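Local coordinates for 23S rRNA-specific endonuclease VapC20 (Mycobacterium tuberculosis H37Rv, PDB 5WZF), which cleaves 23S rRNA in the sarcin-ricin loop of ribosomes, acting as a magnesium-dependent PIN-domain endoribonuclease and as the toxin of a type II toxin-antitoxin system, at residues Q94-E97 with W98-R101; Y107-V110 with D111-F115; G55-W58 with T59-R63; G131-A135 with A136-E140. All coordinates share one frame; numbering follows the deposited sequence.

Interaction 1. Residues Q94-E97 with W98-R101; sequences QAWE and WLVR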
loop_
_atom_site.group_PDB
_atom_site.type_symbol
_atom_site.label_atom_id
_atom_site.label_comp_id
_atom_site.label_asym_id
_atom_site.label_seq_id
_atom_site.Cartn_x
_atom_site.Cartn_y
_atom_site.Cartn_z
ATOM N N GLN B 94 4.422 8.343 12.408
ATOM C CA GLN B 94 4.339 9.772 12.132
ATOM C C GLN B 94 3.364 10.017 10.989
ATOM O O GLN B 94 2.608 10.987 11.005
ATOM C CB GLN B 94 5.709 10.355 11.791
ATOM C CG GLN B 94 5.684 11.866 11.601
ATOM C CD GLN B 94 6.995 12.414 11.084
ATOM O OE1 GLN B 94 7.258 12.384 9.883
ATOM N NE2 GLN B 94 7.826 12.920 11.988
ATOM N N ALA B 95 3.381 9.126 10.001
ATOM C CA ALA B 95 2.456 9.213 8.878
ATOM C C ALA B 95 1.007 9.067 9.335
ATOM O O ALA B 95 0.124 9.764 8.838
ATOM C CB ALA B 95 2.787 8.156 7.835
ATOM N N TRP B 96 0.760 8.164 10.281
ATOM C CA TRP B 96 -0.590 7.979 10.808
ATOM C C TRP B 96 -1.074 9.219 11.562
ATOM O O TRP B 96 -2.219 9.652 11.390
ATOM C CB TRP B 96 -0.658 6.761 11.736
ATOM C CG TRP B 96 -0.749 5.429 11.036
ATOM C CD1 TRP B 96 0.166 4.417 11.080
ATOM C CD2 TRP B 96 -1.819 4.964 10.206
ATOM N NE1 TRP B 96 -0.265 3.352 10.323
ATOM C CE2 TRP B 96 -1.481 3.663 9.775
ATOM C CE3 TRP B 96 -3.027 5.526 9.773
ATOM C CZ2 TRP B 96 -2.309 2.911 8.942
ATOM C CZ3 TRP B 96 -3.847 4.777 8.946
ATOM C CH2 TRP B 96 -3.483 3.485 8.538
ATOM N N GLU B 97 -0.210 9.775 12.408
ATOM C CA GLU B 97 -0.556 10.976 13.163
ATOM C C GLU B 97 -0.833 12.118 12.197
ATOM O O GLU B 97 -1.749 12.915 12.402
ATOM C CB GLU B 97 0.565 11.357 14.136
ATOM C CG GLU B 97 0.860 10.298 15.185
ATOM C CD GLU B 97 2.053 10.646 16.053
ATOM O OE1 GLU B 97 2.669 11.709 15.827
ATOM O OE2 GLU B 97 2.378 9.852 16.962
ATOM N N TRP B 98 -0.039 12.173 11.132
ATOM C CA TRP B 98 -0.191 13.184 10.092
ATOM C C TRP B 98 -1.555 13.043 9.411
ATOM O O TRP B 98 -2.275 14.027 9.226
ATOM C CB TRP B 98 0.947 13.054 9.072
ATOM C CG TRP B 98 1.059 14.188 8.095
ATOM C CD1 TRP B 98 1.856 15.292 8.209
ATOM C CD2 TRP B 98 0.370 14.317 6.847
ATOM N NE1 TRP B 98 1.695 16.108 7.111
ATOM C CE2 TRP B 98 0.787 15.532 6.261
ATOM C CE3 TRP B 98 -0.570 13.532 6.171
ATOM C CZ2 TRP B 98 0.300 15.976 5.031
ATOM C CZ3 TRP B 98 -1.057 13.978 4.953
ATOM C CH2 TRP B 98 -0.617 15.186 4.394
ATOM N N LEU B 99 -1.902 11.808 9.054
ATOM C CA LEU B 99 -3.173 11.512 8.394
ATOM C C LEU B 99 -4.375 11.909 9.242
ATOM O O LEU B 99 -5.341 12.481 8.735
ATOM C CB LEU B 99 -3.267 10.022 8.052
ATOM C CG LEU B 99 -2.502 9.547 6.815
ATOM C CD1 LEU B 99 -2.488 8.021 6.752
ATOM C CD2 LEU B 99 -3.069 10.133 5.522
ATOM N N VAL B 100 -4.313 11.588 10.531
ATOM C CA VAL B 100 -5.404 11.884 11.449
ATOM C C VAL B 100 -5.552 13.397 11.602
ATOM O O VAL B 100 -6.658 13.916 11.749
ATOM C CB VAL B 100 -5.173 11.225 12.834
ATOM C CG1 VAL B 100 -6.205 11.699 13.851
ATOM C CG2 VAL B 100 -5.198 9.705 12.715
ATOM N N ARG B 101 -4.430 14.103 11.527
ATOM C CA ARG B 101 -4.415 15.547 11.730
ATOM C C ARG B 101 -4.861 16.334 10.493
ATOM O O ARG B 101 -5.483 17.388 10.613
ATOM C CB ARG B 101 -3.012 15.983 12.162
ATOM C CG ARG B 101 -2.867 17.461 12.462
ATOM C CD ARG B 101 -1.548 17.766 13.164
ATOM N NE ARG B 101 -0.383 17.432 12.349
ATOM C CZ ARG B 101 0.396 16.372 12.550
ATOM N NH1 ARG B 101 0.138 15.533 13.544
ATOM N NH2 ARG B 101 1.434 16.153 11.757
HETATM O O HOH W 1 2.979 13.807 11.995
#

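Interaction 2. Residues Y107-V110 with D111-F115; sequences YSFV and DATSF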
loop_
_atom_site.group_PDB
_atom_site.type_symbol
_atom_site.label_atom_id
_atom_site.label_comp_id
_atom_site.label_asym_id
_atom_site.label_seq_id
_atom_site.Cartn_x
_atom_site.Cartn_y
_atom_site.Cartn_z
ATOM N N TYR B 107 -6.038 12.486 1.605
ATOM C CA TYR B 107 -4.697 11.945 1.387
ATOM C C TYR B 107 -4.684 10.436 1.602
ATOM O O TYR B 107 -5.331 9.933 2.521
ATOM C CB TYR B 107 -3.677 12.601 2.320
ATOM C CG TYR B 107 -3.351 14.039 1.988
ATOM C CD1 TYR B 107 -2.563 14.354 0.888
ATOM C CD2 TYR B 107 -3.808 15.079 2.786
ATOM C CE1 TYR B 107 -2.254 15.667 0.582
ATOM C CE2 TYR B 107 -3.505 16.395 2.490
ATOM C CZ TYR B 107 -2.727 16.685 1.388
ATOM O OH TYR B 107 -2.421 17.995 1.091
ATOM N N SER B 108 -3.946 9.724 0.755
ATOM C CA SER B 108 -3.789 8.281 0.901
ATOM C C SER B 108 -2.705 7.970 1.918
ATOM O O SER B 108 -1.865 8.816 2.218
ATOM C CB SER B 108 -3.435 7.630 -0.437
ATOM O OG SER B 108 -2.076 7.868 -0.766
ATOM N N PHE B 109 -2.725 6.750 2.446
ATOM C CA PHE B 109 -1.670 6.294 3.344
ATOM C C PHE B 109 -0.294 6.323 2.679
ATOM O O PHE B 109 0.685 6.747 3.289
ATOM C CB PHE B 109 -1.964 4.883 3.839
ATOM C CG PHE B 109 -0.843 4.278 4.634
ATOM C CD1 PHE B 109 -0.636 4.642 5.952
ATOM C CD2 PHE B 109 0.005 3.345 4.058
ATOM C CE1 PHE B 109 0.396 4.088 6.685
ATOM C CE2 PHE B 109 1.037 2.786 4.787
ATOM C CZ PHE B 109 1.231 3.157 6.102
ATOM N N VAL B 110 -0.214 5.853 1.436
ATOM C CA VAL B 110 1.066 5.831 0.731
ATOM C C VAL B 110 1.622 7.247 0.574
ATOM O O VAL B 110 2.819 7.481 0.759
ATOM C CB VAL B 110 0.939 5.151 -0.651
ATOM C CG1 VAL B 110 2.205 5.340 -1.463
ATOM C CG2 VAL B 110 0.643 3.667 -0.480
ATOM N N ASP B 111 0.751 8.198 0.255
ATOM C CA ASP B 111 1.176 9.592 0.155
ATOM C C ASP B 111 1.721 10.097 1.488
ATOM O O ASP B 111 2.766 10.745 1.531
ATOM C CB ASP B 111 0.026 10.482 -0.317
ATOM C CG ASP B 111 -0.242 10.351 -1.809
ATOM O OD1 ASP B 111 0.553 9.690 -2.510
ATOM O OD2 ASP B 111 -1.244 10.925 -2.280
ATOM N N ALA B 112 1.025 9.787 2.576
ATOM C CA ALA B 112 1.461 10.232 3.893
ATOM C C ALA B 112 2.847 9.684 4.234
ATOM O O ALA B 112 3.669 10.387 4.821
ATOM C CB ALA B 112 0.459 9.824 4.954
ATOM N N THR B 113 3.111 8.435 3.865
ATOM C CA THR B 113 4.420 7.853 4.144
ATOM C C THR B 113 5.471 8.468 3.220
ATOM O O THR B 113 6.630 8.616 3.598
ATOM C CB THR B 113 4.421 6.313 3.993
ATOM O OG1 THR B 113 4.069 5.951 2.653
ATOM C CG2 THR B 113 3.442 5.674 4.973
ATOM N N SER B 114 5.056 8.832 2.011
ATOM C CA SER B 114 5.968 9.466 1.067
ATOM C C SER B 114 6.390 10.830 1.592
ATOM O O SER B 114 7.570 11.175 1.562
ATOM C CB SER B 114 5.319 9.597 -0.309
ATOM O OG SER B 114 5.166 8.319 -0.902
ATOM N N PHE B 115 5.419 11.593 2.085
ATOM C CA PHE B 115 5.693 12.909 2.654
ATOM C C PHE B 115 6.667 12.787 3.818
ATOM O O PHE B 115 7.580 13.598 3.965
ATOM C CB PHE B 115 4.404 13.588 3.127
ATOM C CG PHE B 115 3.364 13.746 2.053
ATOM C CD1 PHE B 115 3.720 13.766 0.711
ATOM C CD2 PHE B 115 2.024 13.878 2.390
ATOM C CE1 PHE B 115 2.759 13.914 -0.274
ATOM C CE2 PHE B 115 1.057 14.026 1.412
ATOM C CZ PHE B 115 1.423 14.040 0.075
#

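Interaction 3. Residues G55-W58 with T59-R63; sequences GETW and TLLNR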
loop_
_atom_site.group_PDB
_atom_site.type_symbol
_atom_site.label_atom_id
_atom_site.label_comp_id
_atom_site.label_asym_id
_atom_site.label_seq_id
_atom_site.Cartn_x
_atom_site.Cartn_y
_atom_site.Cartn_z
ATOM N N GLY B 55 5.187 -0.986 -4.136
ATOM C CA GLY B 55 4.062 -1.887 -3.986
ATOM C C GLY B 55 2.823 -1.369 -4.691
ATOM O O GLY B 55 2.143 -2.113 -5.393
ATOM N N GLU B 56 2.537 -0.083 -4.508
ATOM C CA GLU B 56 1.355 0.526 -5.096
ATOM C C GLU B 56 1.503 0.561 -6.611
ATOM O O GLU B 56 0.528 0.413 -7.347
ATOM C CB GLU B 56 1.142 1.937 -4.536
ATOM C CG GLU B 56 -0.144 2.613 -4.978
ATOM C CD GLU B 56 -0.230 4.059 -4.510
ATOM O OE1 GLU B 56 0.826 4.699 -4.354
ATOM O OE2 GLU B 56 -1.355 4.548 -4.296
ATOM N N THR B 57 2.741 0.738 -7.060
ATOM C CA THR B 57 3.066 0.751 -8.484
ATOM C C THR B 57 2.860 -0.620 -9.127
ATOM O O THR B 57 2.296 -0.712 -10.218
ATOM C CB THR B 57 4.514 1.216 -8.711
ATOM O OG1 THR B 57 4.645 2.568 -8.247
ATOM C CG2 THR B 57 4.887 1.143 -10.192
ATOM N N TRP B 58 3.314 -1.677 -8.457
ATOM C CA TRP B 58 3.025 -3.035 -8.917
ATOM C C TRP B 58 1.532 -3.220 -9.152
ATOM O O TRP B 58 1.100 -3.661 -10.219
ATOM C CB TRP B 58 3.506 -4.087 -7.907
ATOM C CG TRP B 58 2.897 -5.443 -8.169
ATOM C CD1 TRP B 58 1.692 -5.903 -7.718
ATOM C CD2 TRP B 58 3.451 -6.492 -8.971
ATOM N NE1 TRP B 58 1.463 -7.174 -8.187
ATOM C CE2 TRP B 58 2.529 -7.560 -8.957
ATOM C CE3 TRP B 58 4.641 -6.638 -9.691
ATOM C CZ2 TRP B 58 2.759 -8.758 -9.634
ATOM C CZ3 TRP B 58 4.866 -7.830 -10.368
ATOM C CH2 TRP B 58 3.929 -8.871 -10.333
ATOM N N THR B 59 0.749 -2.885 -8.135
ATOM C CA THR B 59 -0.677 -3.156 -8.153
ATOM C C THR B 59 -1.358 -2.406 -9.286
ATOM O O THR B 59 -2.181 -2.969 -10.005
ATOM C CB THR B 59 -1.315 -2.785 -6.807
ATOM O OG1 THR B 59 -0.730 -3.595 -5.777
ATOM C CG2 THR B 59 -2.824 -3.019 -6.839
ATOM N N LEU B 60 -0.983 -1.144 -9.458
ATOM C CA LEU B 60 -1.552 -0.305 -10.506
ATOM C C LEU B 60 -1.200 -0.817 -11.907
ATOM O O LEU B 60 -2.073 -0.943 -12.766
ATOM C CB LEU B 60 -1.074 1.138 -10.326
ATOM C CG LEU B 60 -1.735 2.220 -11.180
ATOM C CD1 LEU B 60 -3.241 2.173 -11.032
ATOM C CD2 LEU B 60 -1.204 3.586 -10.783
ATOM N N LEU B 61 0.078 -1.121 -12.128
ATOM C CA LEU B 61 0.535 -1.614 -13.427
ATOM C C LEU B 61 -0.008 -3.011 -13.740
ATOM O O LEU B 61 -0.322 -3.320 -14.893
ATOM C CB LEU B 61 2.064 -1.622 -13.483
ATOM C CG LEU B 61 2.735 -0.248 -13.597
ATOM C CD1 LEU B 61 4.251 -0.384 -13.669
ATOM C CD2 LEU B 61 2.209 0.491 -14.811
ATOM N N ASN B 62 -0.119 -3.851 -12.716
ATOM C CA ASN B 62 -0.644 -5.201 -12.898
ATOM C C ASN B 62 -2.111 -5.136 -13.315
ATOM O O ASN B 62 -2.578 -5.936 -14.128
ATOM C CB ASN B 62 -0.480 -6.022 -11.612
ATOM C CG ASN B 62 -0.588 -7.515 -11.853
ATOM O OD1 ASN B 62 -0.346 -7.992 -12.959
ATOM N ND2 ASN B 62 -0.952 -8.260 -10.817
ATOM N N ARG B 63 -2.825 -4.161 -12.766
ATOM C CA ARG B 63 -4.237 -3.970 -13.080
ATOM C C ARG B 63 -4.447 -3.357 -14.460
ATOM O O ARG B 63 -5.282 -3.824 -15.232
ATOM C CB ARG B 63 -4.906 -3.089 -12.019
ATOM C CG ARG B 63 -5.161 -3.803 -10.704
ATOM C CD ARG B 63 -5.716 -2.874 -9.633
ATOM N NE ARG B 63 -6.060 -3.614 -8.420
ATOM C CZ ARG B 63 -6.244 -3.060 -7.226
ATOM N NH1 ARG B 63 -6.108 -1.750 -7.073
ATOM N NH2 ARG B 63 -6.555 -3.820 -6.183
#

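Interaction 4. Residues G131-A135 with A136-E140; sequences GDFSA and AGFVE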
loop_
_atom_site.group_PDB
_atom_site.type_symbol
_atom_site.label_atom_id
_atom_site.label_comp_id
_atom_site.label_asym_id
_atom_site.label_seq_id
_atom_site.Cartn_x
_atom_site.Cartn_y
_atom_site.Cartn_z
ATOM N N GLY B 131 -0.876 16.396 -8.279
ATOM C CA GLY B 131 -0.926 17.517 -7.352
ATOM C C GLY B 131 -1.061 17.296 -5.854
ATOM O O GLY B 131 -1.209 18.268 -5.110
ATOM N N ASP B 132 -1.008 16.050 -5.391
ATOM C CA ASP B 132 -1.114 15.791 -3.954
ATOM C C ASP B 132 0.152 16.226 -3.224
ATOM O O ASP B 132 0.088 16.751 -2.116
ATOM C CB ASP B 132 -1.398 14.314 -3.683
ATOM C CG ASP B 132 -2.760 13.884 -4.185
ATOM O OD1 ASP B 132 -3.722 14.669 -4.053
ATOM O OD2 ASP B 132 -2.865 12.763 -4.720
ATOM N N PHE B 133 1.305 16.008 -3.849
ATOM C CA PHE B 133 2.567 16.471 -3.284
ATOM C C PHE B 133 2.638 18.002 -3.262
ATOM O O PHE B 133 3.134 18.600 -2.301
ATOM C CB PHE B 133 3.742 15.885 -4.067
ATOM C CG PHE B 133 4.023 14.441 -3.742
ATOM C CD1 PHE B 133 3.219 13.431 -4.247
ATOM C CD2 PHE B 133 5.092 14.097 -2.933
ATOM C CE1 PHE B 133 3.475 12.095 -3.944
ATOM C CE2 PHE B 133 5.357 12.770 -2.626
ATOM C CZ PHE B 133 4.547 11.768 -3.134
ATOM N N SER B 134 2.136 18.638 -4.319
ATOM C CA SER B 134 2.070 20.098 -4.365
ATOM C C SER B 134 1.197 20.643 -3.240
ATOM O O SER B 134 1.542 21.636 -2.603
ATOM C CB SER B 134 1.531 20.573 -5.715
ATOM O OG SER B 134 2.321 20.078 -6.780
ATOM N N ALA B 135 0.064 19.988 -2.998
ATOM C CA ALA B 135 -0.843 20.420 -1.941
ATOM C C ALA B 135 -0.195 20.260 -0.569
ATOM O O ALA B 135 -0.459 21.040 0.348
ATOM C CB ALA B 135 -2.151 19.645 -2.005
ATOM N N ALA B 136 0.660 19.252 -0.437
ATOM C CA ALA B 136 1.301 18.960 0.839
ATOM C C ALA B 136 2.550 19.810 1.054
ATOM O O ALA B 136 3.202 19.716 2.093
ATOM C CB ALA B 136 1.648 17.482 0.935
ATOM N N GLY B 137 2.882 20.643 0.075
ATOM C CA GLY B 137 3.957 21.605 0.247
ATOM C C GLY B 137 5.275 21.223 -0.398
ATOM O O GLY B 137 6.300 21.851 -0.133
ATOM N N PHE B 138 5.253 20.196 -1.241
ATOM C CA PHE B 138 6.445 19.789 -1.975
ATOM C C PHE B 138 6.357 20.278 -3.416
ATOM O O PHE B 138 5.352 20.864 -3.816
ATOM C CB PHE B 138 6.622 18.266 -1.935
ATOM C CG PHE B 138 6.762 17.709 -0.545
ATOM C CD1 PHE B 138 7.967 17.793 0.134
ATOM C CD2 PHE B 138 5.685 17.110 0.085
ATOM C CE1 PHE B 138 8.098 17.283 1.417
ATOM C CE2 PHE B 138 5.807 16.602 1.368
ATOM C CZ PHE B 138 7.014 16.690 2.034
ATOM N N VAL B 139 7.409 20.041 -4.191
ATOM C CA VAL B 139 7.424 20.452 -5.587
ATOM C C VAL B 139 7.313 19.250 -6.513
ATOM O O VAL B 139 8.163 18.361 -6.483
ATOM C CB VAL B 139 8.712 21.223 -5.937
ATOM C CG1 VAL B 139 8.818 21.426 -7.443
ATOM C CG2 VAL B 139 8.765 22.562 -5.184
ATOM N N GLU B 140 6.265 19.218 -7.332
ATOM C CA GLU B 140 6.158 18.195 -8.369
ATOM C C GLU B 140 6.860 18.708 -9.616
ATOM O O GLU B 140 6.414 19.665 -10.251
ATOM C CB GLU B 140 4.700 17.846 -8.652
ATOM C CG GLU B 140 3.982 17.343 -7.413
ATOM C CD GLU B 140 2.558 16.906 -7.678
ATOM O OE1 GLU B 140 2.139 16.891 -8.857
ATOM O OE2 GLU B 140 1.864 16.569 -6.695
HETATM O O HOH W 2 3.938 22.874 -2.743
HETATM O O HOH W 3 1.171 19.934 -9.404
#

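Interaction 1. Residues Q94-E97 with W98-R101
In the final turns of helix 89-101, Gln94 O accepts the regular helical bond from Trp98 N at 2.9 Å and also a bond from a water that bridges to Arg101. Arg101 turns back along the helix through a bend at chi3 (62°), which brings its guanidinium beside the preceding turn. Arg101 NH2 gives a hydrogen bond of 2.8 Å to the oxygen of water 1, which lies in the guanidinium plane at its edge. The water in turn donates to Gln94 O at 3.0 Å. Arg101 NH1 passes Glu97 O at 3.4 Å with an angle too poor for a bond, and Glu97 OE1 stays 5.1 Å from Arg101 NH1, too far for an ion pair. On another side of the helix, Leu99 CD1 slants against the benzo part of the Trp96 indole, 4.0 Å from Trp96 CE3. The amide of Gln94 turns elsewhere, its OE1 bonded to Arg119. Ala95, Trp98 and Leu99 lean on helix 109-121, Trp98 being set edge-to-face with Phe115 of that helix and with Tyr107 just before it, whereas Trp96, Glu97, Leu99 and Val100 pack on the second protein chain of the assembly.

Interaction 2. Residues Y107-V110 with D111-F115
Val110 O is gripped by two donors that reach it from the same face of its carbonyl plane. Thr113 OG1 gives Val110 O the shorter bond, 2.7 Å, coming in from the flank with a C=O...donor angle of only 116°; Ser114 N supplies the helical bond to Val110 O at 2.9 Å. Thr113 can do this because OG1 sits between its own backbone N and carbonyl carbon (chi1 60°), folded back onto the preceding turn. The same torsion sends Thr113 CG2 the other way, over one face of the Phe109 ring, where it makes a CH-pi contact 3.8 Å from the ring centroid. The threonine thus spends its hydroxyl on the backbone and its methyl on an aromatic face. The segment is the start of helix 109-121, and Ser108 is its N-cap: Ser108 OG accepts from Asp111 N at 3.0 Å in a nearly straight bond, while Ser108 O takes Ala112 N. The capping Ser108 OG also lies 3.3 Å from Asp111 CG, close beside the carboxylate of this predicted magnesium ligand, which faces Asp18, the other one. Just ahead of the cap, Tyr107 meets Phe115 in an offset edge-to-face pair, the edge of Phe115 toward the tyrosine face. Their planes stand at 87° and Phe115 CE2 comes to 3.7 Å from Tyr107 CD1. Phe115 makes a further edge-to-face pair with Phe133. Phe109 N is hydrogen-bonded to a polar side chain of the second protein chain.

Interaction 3. Residues G55-W58 with T59-R63
Trp58 and Asn62, one turn apart on helix 51-63, both carry CG opposite their backbone nitrogens (chi1 164° and -162°), and the indole and the amide therefore run side by side in the same direction. Asn62 CB lies over one face of the Trp58 ring, offset toward its rim. Farther out, Asn62 ND2 comes to 3.7 Å from Trp58 NE1, the amide plane inclined by 47° to the ring, so the groups are neighbours without being stacked. The backbone adds the helical bond from Asn62 N to Trp58 O, 2.8 Å. Thr59 OG1 sits at the edge of the indole, in its plane, 3.9 Å from Trp58 CD1. On another flank Thr57 CG2 meets Leu61 CD1 at 3.9 Å, both side chains pointing the same way and packing on Ala73 of helix 67-74; Thr57 OG1 is bonded back to Val53 O. Trp58 NE1 and Asn62 ND2 both make hydrogen bonds to backbone of the second protein chain, as Thr59 OG1 does. Since an indole N-H and an amide NH2 only donate, their partners there must be acceptors, consistent with a polar flank that meets backbone of that chain.

Interaction 4. Residues G131-A135 with A136-E140
Glu140 points its carboxylate at the first turn of helix 132-135, with Ser134 and Phe133 set against it. With CG opposite its carbonyl carbon (chi1 -59°) and the chain extended beyond, Glu140 reaches from the strand to the helix start. Glu140 OE1 uses its syn lone pair for Gly131 N at 3.1 Å. Glu140 OE2 receives Ser134 N at 3.2 Å from above the carboxylate plane, 42° out of it, and has a weak bond from Phe133 N. A carboxylate gathering amides at a helix N-terminus is probably stabilised in its charged form, and Arg142 adds a salt bridge to OE1. Ser134 lies alongside, its OG 3.3 Å from Glu140 CG, and water 3 lies between that hydroxyl and Glu140 OE1, its bond to the carboxylate weak. Phe133 lies on another side, presenting its ring edge to OE2. At the other end the helix closes in a Schellman motif: Phe138 N bonds Phe133 O at 2.9 Å, Gly137 N bonds Ser134 O, and Gly137 takes the positive phi (101°) of the turn. Phe138 sets its ring edge toward Phe133 O, while Phe138 CB approaches Phe133 CB at 4.3 Å. Water 2 ties Ser134 O to Phe138 O, donating to each at 2.7 Å. The short helix and its turn belong to the beta-alpha-beta unit of strands 125-127 and 139-140; Phe133 packs on Ala126 and on Ser114 and Met118 of helix 109-121, and Val139 pairs through its backbone with Ala126, at the edge of the parallel sheet.

Interaction 2 is the hub. Its helix start packs on interaction 1, with Trp98 CH2 3.6 Å from Phe115 CD2 and Leu99 CG 3.5 Å from Ala112 CB, and on interaction 4, where Phe115 CE1 lies 3.5 Å from Phe133 CD2. Val110 CG1 touches Glu56 OE1 of interaction 3 at 3.3 Å. Acidic groups converge here: Asp111 OD2 is 3.5 Å from Asp132 OD2, and the Glu56 side chain is about 5 Å from those of Asp18 and Asp111, an acidic cluster consistent with the magnesium site of PIN nucleases. Interactions 1 and 3, their centres about 24 Å apart, do not touch, yet both meet the second protein chain.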